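PDB 3S5W: L-ornithine 5-monooxygenase from Pseudomonas aeruginosa, which catalyses the FAD- and NADPH-dependent hydroxylation of L-ornithine to N(5)-hydroxyornithine, the first step in making the hydroxamate siderophore pyoverdin. Local coordinates for residues V150-V162 against R381-G392. Sequence-based numbering, arbitrary orientation.
Sequences VLRIEPMLSAGQV and RQLLEPLAEYLG. With FAD (flavin-adenine dinucleotide), chain C.
The backbones of R152 and L383 approach to 4.2 Å between CA atoms, and there I153 N donates to L383 O from 3.0 Å, in the plane of that carbonyl. The strand bearing I153 is the first arm of a beta hairpin, 148-158 paired antiparallel with 161-171, in the FAD-binding part of the enzyme; its partner is a turn-rich loop leading toward strand 411-414. A classic beta bulge, in which L151 and R152 both face I168, lies just before the bonded amide. The I153 bond illustrates how a strand already paired along one edge can hold a loop through the other.

The L383 side chain, with CG anti to the backbone N (chi1 -167°), sends CD1 to within 3.5 Å of V150 CG1, the two side chains crossing at about a right angle. L387 reaches the strand with both branches: CD1 lies 3.7 Å from I153 CG2, while CD2 packs 3.8 Å from P155 CD, the L387 and P155 side chains running past each other in opposite directions. The ring of P386 sits against I153 O, a buried carbonyl oxygen without a polar partner in the model. R152 NE makes a salt-bridging hydrogen bond to the anti side of E154 OE2, 34° out of the carboxylate plane, and OE1 of the same carboxylate pairs with R166.

Y390 reaches both arms of the hairpin. V162 CG2 makes a CH-pi contact over one face, 3.8 Å from the ring centroid, and E389 CG packs on the opposite face; L157 CD2 meets the phenol oxygen. At the other end of 150-162, the V150 backbone pairs with the FAD adenine: V150 N donates to FAD N1A at 2.8 Å, and FAD N6A returns a bond to V150 O at 3.1 Å.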
loop_
_atom_site.group_PDB
_atom_site.type_symbol
_atom_site.label_atom_id
_atom_site.label_comp_id
_atom_site.label_asym_id
_atom_site.label_seq_id
_atom_site.Cartn_x
_atom_site.Cartn_y
_atom_site.Cartn_z
ATOM N N VAL A 150 -1.060 9.113 -14.729
ATOM C CA VAL A 150 -1.124 8.339 -15.958
ATOM C C VAL A 150 -2.576 7.895 -16.147
ATOM O O VAL A 150 -3.207 7.335 -15.222
ATOM C CB VAL A 150 -0.139 7.138 -15.994
ATOM C CG1 VAL A 150 -0.370 6.282 -17.217
ATOM C CG2 VAL A 150 1.291 7.619 -16.000
ATOM N N LEU A 151 -3.129 8.201 -17.321
ATOM C CA LEU A 151 -4.528 7.847 -17.580
ATOM C C LEU A 151 -4.693 6.525 -18.343
ATOM O O LEU A 151 -5.614 5.764 -18.081
ATOM C CB LEU A 151 -5.250 8.990 -18.319
ATOM C CG LEU A 151 -5.173 10.412 -17.734
ATOM C CD1 LEU A 151 -5.728 11.453 -18.719
ATOM C CD2 LEU A 151 -5.914 10.522 -16.411
ATOM N N ARG A 152 -3.814 6.269 -19.303
ATOM C CA ARG A 152 -3.898 5.054 -20.132
ATOM C C ARG A 152 -2.614 4.817 -20.909
ATOM O O ARG A 152 -1.830 5.733 -21.134
ATOM C CB ARG A 152 -5.091 5.110 -21.116
ATOM C CG ARG A 152 -4.963 6.175 -22.187
ATOM C CD ARG A 152 -6.216 6.253 -23.114
ATOM N NE ARG A 152 -6.154 7.485 -23.908
ATOM C CZ ARG A 152 -6.583 8.669 -23.489
ATOM N NH1 ARG A 152 -7.143 8.796 -22.297
ATOM N NH2 ARG A 152 -6.459 9.728 -24.269
ATOM N N ILE A 153 -2.428 3.577 -21.338
ATOM C CA ILE A 153 -1.274 3.181 -22.112
ATOM C C ILE A 153 -1.819 2.634 -23.411
ATOM O O ILE A 153 -2.706 1.784 -23.381
ATOM C CB ILE A 153 -0.471 2.065 -21.407
ATOM C CG1 ILE A 153 -0.202 2.439 -19.940
ATOM C CG2 ILE A 153 0.832 1.761 -22.170
ATOM C CD1 ILE A 153 0.636 3.692 -19.753
ATOM N N GLU A 154 -1.292 3.137 -24.528
ATOM C CA GLU A 154 -1.708 2.715 -25.872
ATOM C C GLU A 154 -0.549 2.104 -26.674
ATOM O O GLU A 154 0.598 2.531 -26.541
ATOM C CB GLU A 154 -2.274 3.895 -26.652
ATOM C CG GLU A 154 -3.634 4.377 -26.172
ATOM C CD GLU A 154 -3.972 5.752 -26.726
ATOM O OE1 GLU A 154 -3.204 6.263 -27.577
ATOM O OE2 GLU A 154 -5.000 6.326 -26.302
ATOM N N PRO A 155 -0.860 1.100 -27.515
ATOM C CA PRO A 155 0.147 0.481 -28.379
ATOM C C PRO A 155 0.563 1.375 -29.547
ATOM O O PRO A 155 -0.291 1.961 -30.194
ATOM C CB PRO A 155 -0.575 -0.756 -28.913
ATOM C CG PRO A 155 -2.024 -0.432 -28.820
ATOM C CD PRO A 155 -2.164 0.411 -27.596
ATOM N N MET A 156 1.862 1.498 -29.796
ATOM C CA MET A 156 2.343 2.132 -31.019
ATOM C C MET A 156 2.672 1.074 -32.076
ATOM O O MET A 156 3.723 0.417 -32.010
ATOM C CB MET A 156 3.539 3.032 -30.748
ATOM C CG MET A 156 3.247 4.505 -30.958
ATOM S SD MET A 156 4.713 5.570 -30.860
ATOM C CE MET A 156 5.779 4.905 -32.155
ATOM N N LEU A 157 1.749 0.913 -33.029
ATOM C CA LEU A 157 1.864 -0.062 -34.124
ATOM C C LEU A 157 2.811 0.422 -35.217
ATOM O O LEU A 157 2.748 1.579 -35.635
ATOM C CB LEU A 157 0.490 -0.362 -34.741
ATOM C CG LEU A 157 -0.572 -1.086 -33.902
ATOM C CD1 LEU A 157 -1.940 -1.147 -34.615
ATOM C CD2 LEU A 157 -0.088 -2.475 -33.525
ATOM N N SER A 158 3.688 -0.474 -35.666
ATOM C CA SER A 158 4.598 -0.220 -36.794
ATOM C C SER A 158 4.818 -1.528 -37.567
ATOM O O SER A 158 5.635 -2.365 -37.163
ATOM C CB SER A 158 5.928 0.388 -36.302
ATOM O OG SER A 158 6.889 0.507 -37.348
ATOM N N ALA A 159 4.070 -1.693 -38.664
ATOM C CA ALA A 159 4.032 -2.933 -39.459
ATOM C C ALA A 159 3.371 -4.115 -38.727
ATOM O O ALA A 159 3.853 -5.247 -38.799
ATOM C CB ALA A 159 5.449 -3.314 -39.990
ATOM N N GLY A 160 2.261 -3.852 -38.031
ATOM C CA GLY A 160 1.517 -4.902 -37.314
ATOM C C GLY A 160 2.074 -5.275 -35.937
ATOM O O GLY A 160 1.433 -6.023 -35.193
ATOM N N GLN A 161 3.264 -4.758 -35.606
ATOM C CA GLN A 161 3.941 -5.051 -34.325
ATOM C C GLN A 161 3.931 -3.850 -33.351
ATOM O O GLN A 161 4.126 -2.704 -33.762
ATOM C CB GLN A 161 5.393 -5.514 -34.558
ATOM C CG GLN A 161 5.634 -6.447 -35.766
ATOM C CD GLN A 161 5.462 -7.926 -35.456
ATOM O OE1 GLN A 161 4.385 -8.381 -35.047
ATOM N NE2 GLN A 161 6.528 -8.696 -35.675
ATOM N N VAL A 162 3.711 -4.128 -32.062
ATOM C CA VAL A 162 3.797 -3.106 -31.014
ATOM C C VAL A 162 5.269 -2.837 -30.687
ATOM O O VAL A 162 5.890 -3.597 -29.946
ATOM C CB VAL A 162 3.025 -3.534 -29.732
ATOM C CG1 VAL A 162 3.018 -2.410 -28.709
ATOM C CG2 VAL A 162 1.598 -3.940 -30.070
ATOM N N ARG A 381 -8.372 -1.436 -14.577
ATOM C CA ARG A 381 -7.787 -1.851 -15.807
ATOM C C ARG A 381 -8.107 -0.889 -16.941
ATOM O O ARG A 381 -7.870 -1.218 -18.060
ATOM C CB ARG A 381 -8.103 -3.315 -16.163
ATOM C CG ARG A 381 -8.414 -4.240 -15.007
ATOM C CD ARG A 381 -7.264 -5.207 -14.701
ATOM N NE ARG A 381 -6.464 -5.571 -15.864
ATOM C CZ ARG A 381 -5.951 -6.780 -16.095
ATOM N NH1 ARG A 381 -6.152 -7.770 -15.253
ATOM N NH2 ARG A 381 -5.212 -6.997 -17.164
ATOM N N GLN A 382 -8.593 0.309 -16.651
ATOM C CA GLN A 382 -8.703 1.298 -17.716
ATOM C C GLN A 382 -7.308 1.676 -18.194
ATOM O O GLN A 382 -7.072 1.886 -19.356
ATOM C CB GLN A 382 -9.453 2.535 -17.276
ATOM C CG GLN A 382 -10.159 3.195 -18.409
ATOM C CD GLN A 382 -11.298 2.349 -18.982
ATOM O OE1 GLN A 382 -12.387 2.330 -18.437
ATOM N NE2 GLN A 382 -11.038 1.655 -20.082
ATOM N N LEU A 383 -6.389 1.740 -17.258
ATOM C CA LEU A 383 -4.976 1.944 -17.532
ATOM C C LEU A 383 -4.429 1.055 -18.653
ATOM O O LEU A 383 -3.913 1.553 -19.646
ATOM C CB LEU A 383 -4.187 1.715 -16.242
ATOM C CG LEU A 383 -2.730 2.156 -16.163
ATOM C CD1 LEU A 383 -2.556 3.535 -16.756
ATOM C CD2 LEU A 383 -2.305 2.140 -14.699
ATOM N N LEU A 384 -4.560 -0.258 -18.484
ATOM C CA LEU A 384 -4.071 -1.226 -19.454
ATOM C C LEU A 384 -5.112 -1.673 -20.487
ATOM O O LEU A 384 -4.781 -2.440 -21.398
ATOM C CB LEU A 384 -3.450 -2.437 -18.744
ATOM C CG LEU A 384 -2.161 -2.183 -17.932
ATOM C CD1 LEU A 384 -1.713 -3.420 -17.154
ATOM C CD2 LEU A 384 -1.023 -1.678 -18.812
ATOM N N GLU A 385 -6.345 -1.172 -20.355
ATOM C CA GLU A 385 -7.455 -1.492 -21.301
ATOM C C GLU A 385 -7.079 -1.471 -22.792
ATOM O O GLU A 385 -7.352 -2.449 -23.472
ATOM C CB GLU A 385 -8.715 -0.634 -21.049
ATOM C CG GLU A 385 -9.969 -1.064 -21.858
ATOM C CD GLU A 385 -10.718 -2.248 -21.225
ATOM O OE1 GLU A 385 -11.090 -2.161 -20.031
ATOM O OE2 GLU A 385 -10.945 -3.266 -21.917
ATOM N N PRO A 386 -6.435 -0.381 -23.302
ATOM C CA PRO A 386 -6.100 -0.411 -24.733
ATOM C C PRO A 386 -5.111 -1.508 -25.142
ATOM O O PRO A 386 -4.847 -1.666 -26.328
ATOM C CB PRO A 386 -5.475 0.972 -24.987
ATOM C CG PRO A 386 -6.013 1.835 -23.922
ATOM C CD PRO A 386 -6.087 0.927 -22.712
ATOM N N LEU A 387 -4.563 -2.243 -24.174
ATOM C CA LEU A 387 -3.599 -3.318 -24.457
ATOM C C LEU A 387 -4.193 -4.720 -24.262
ATOM O O LEU A 387 -3.499 -5.715 -24.482
ATOM C CB LEU A 387 -2.311 -3.151 -23.622
ATOM C CG LEU A 387 -1.387 -1.967 -23.953
ATOM C CD1 LEU A 387 -0.356 -1.712 -22.851
ATOM C CD2 LEU A 387 -0.693 -2.175 -25.286
ATOM N N ALA A 388 -5.469 -4.781 -23.869
ATOM C CA ALA A 388 -6.190 -6.043 -23.593
ATOM C C ALA A 388 -6.102 -7.064 -24.724
ATOM O O ALA A 388 -5.971 -8.267 -24.484
ATOM C CB ALA A 388 -7.650 -5.761 -23.252
ATOM N N GLU A 389 -6.160 -6.575 -25.955
ATOM C CA GLU A 389 -6.007 -7.412 -27.142
ATOM C C GLU A 389 -4.681 -8.199 -27.208
ATOM O O GLU A 389 -4.610 -9.216 -27.901
ATOM C CB GLU A 389 -6.224 -6.560 -28.397
ATOM C CG GLU A 389 -5.371 -6.940 -29.594
ATOM C CD GLU A 389 -6.194 -7.130 -30.851
ATOM O OE1 GLU A 389 -7.021 -6.241 -31.170
ATOM O OE2 GLU A 389 -6.012 -8.179 -31.514
ATOM N N TYR A 390 -3.654 -7.745 -26.480
ATOM C CA TYR A 390 -2.307 -8.357 -26.536
ATOM C C TYR A 390 -1.860 -9.183 -25.307
ATOM O O TYR A 390 -0.843 -9.876 -25.379
ATOM C CB TYR A 390 -1.235 -7.300 -26.829
ATOM C CG TYR A 390 -1.439 -6.503 -28.097
ATOM C CD1 TYR A 390 -2.112 -5.280 -28.067
ATOM C CD2 TYR A 390 -0.945 -6.963 -29.323
ATOM C CE1 TYR A 390 -2.299 -4.533 -29.224
ATOM C CE2 TYR A 390 -1.127 -6.224 -30.490
ATOM C CZ TYR A 390 -1.807 -5.011 -30.429
ATOM O OH TYR A 390 -1.994 -4.272 -31.570
ATOM N N LEU A 391 -2.598 -9.113 -24.200
ATOM C CA LEU A 391 -2.164 -9.746 -22.937
ATOM C C LEU A 391 -2.574 -11.236 -22.836
ATOM O O LEU A 391 -3.177 -11.765 -23.760
ATOM C CB LEU A 391 -2.605 -8.899 -21.721
ATOM C CG LEU A 391 -2.156 -7.419 -21.706
ATOM C CD1 LEU A 391 -2.908 -6.581 -20.671
ATOM C CD2 LEU A 391 -0.632 -7.257 -21.541
ATOM N N GLY A 392 -2.233 -11.905 -21.727
ATOM C CA GLY A 392 -2.378 -13.368 -21.598
ATOM C C GLY A 392 -3.805 -13.871 -21.460
ATOM O O GLY A 392 -4.031 -14.986 -20.981
HETATM P PA FAD C . 2.560 2.797 -3.231
HETATM O O1A FAD C . 1.106 2.688 -2.966
HETATM O O2A FAD C . 3.427 3.156 -2.012
HETATM O O5B FAD C . 2.827 3.925 -4.371
HETATM C C5B FAD C . 2.006 3.956 -5.515
HETATM C C4B FAD C . 2.240 5.332 -6.114
HETATM O O4B FAD C . 1.550 5.379 -7.334
HETATM C C3B FAD C . 1.635 6.418 -5.230
HETATM O O3B FAD C . 2.635 7.344 -4.854
HETATM C C2B FAD C . 0.548 7.063 -6.100
HETATM O O2B FAD C . 0.547 8.482 -6.003
HETATM C C1B FAD C . 0.981 6.672 -7.481
HETATM N N9A FAD C . -0.090 6.491 -8.455
HETATM C C8A FAD C . -1.235 5.708 -8.343
HETATM N N7A FAD C . -1.902 5.784 -9.533
HETATM C C5A FAD C . -1.180 6.571 -10.376
HETATM C C6A FAD C . -1.393 6.977 -11.692
HETATM N N6A FAD C . -2.341 6.391 -12.442
HETATM N N1A FAD C . -0.451 7.815 -12.285
HETATM C C2A FAD C . 0.684 8.238 -11.623
HETATM N N3A FAD C . 0.900 7.833 -10.310
HETATM C C4A FAD C . -0.027 7.014 -9.709
HETATM N N1 FAD C . 4.339 -2.251 4.064
HETATM C C2 FAD C . 5.364 -2.649 4.914
HETATM O O2 FAD C . 6.196 -3.458 4.538
HETATM N N3 FAD C . 5.457 -2.140 6.192
HETATM C C4 FAD C . 4.555 -1.216 6.659
HETATM O O4 FAD C . 4.705 -0.750 7.801
HETATM C C4X FAD C . 3.503 -0.818 5.811
HETATM N N5 FAD C . 2.562 0.098 6.259
HETATM C C5X FAD C . 1.521 0.479 5.429
HETATM C C6 FAD C . 0.577 1.405 5.895
HETATM C C7 FAD C . -0.478 1.807 5.087
HETATM C C7M FAD C . -1.460 2.798 5.660
HETATM C C8 FAD C . -0.606 1.259 3.816
HETATM C C8M FAD C . -1.720 1.649 2.887
HETATM C C9 FAD C . 0.325 0.341 3.342
HETATM C C9A FAD C . 1.413 -0.050 4.133
HETATM N N10 FAD C . 2.359 -0.975 3.676
HETATM C C10 FAD C . 3.388 -1.367 4.526
HETATM C "C1'" FAD C . 2.263 -1.619 2.328
HETATM C "C2'" FAD C . 2.608 -0.686 1.148
HETATM O "O2'" FAD C . 1.865 -1.234 0.054
HETATM C "C3'" FAD C . 4.100 -0.752 0.860
HETATM O "O3'" FAD C . 4.887 -0.376 2.008
HETATM C "C4'" FAD C . 4.503 0.201 -0.293
HETATM O "O4'" FAD C . 3.946 1.488 -0.054
HETATM C "C5'" FAD C . 4.168 -0.324 -1.714
HETATM O "O5'" FAD C . 4.905 0.461 -2.632
HETATM P P FAD C . 4.405 0.758 -4.142
HETATM O O1P FAD C . 5.393 1.756 -4.695
HETATM O O2P FAD C . 4.280 -0.574 -4.830
HETATM O O3P FAD C . 2.971 1.424 -3.935
#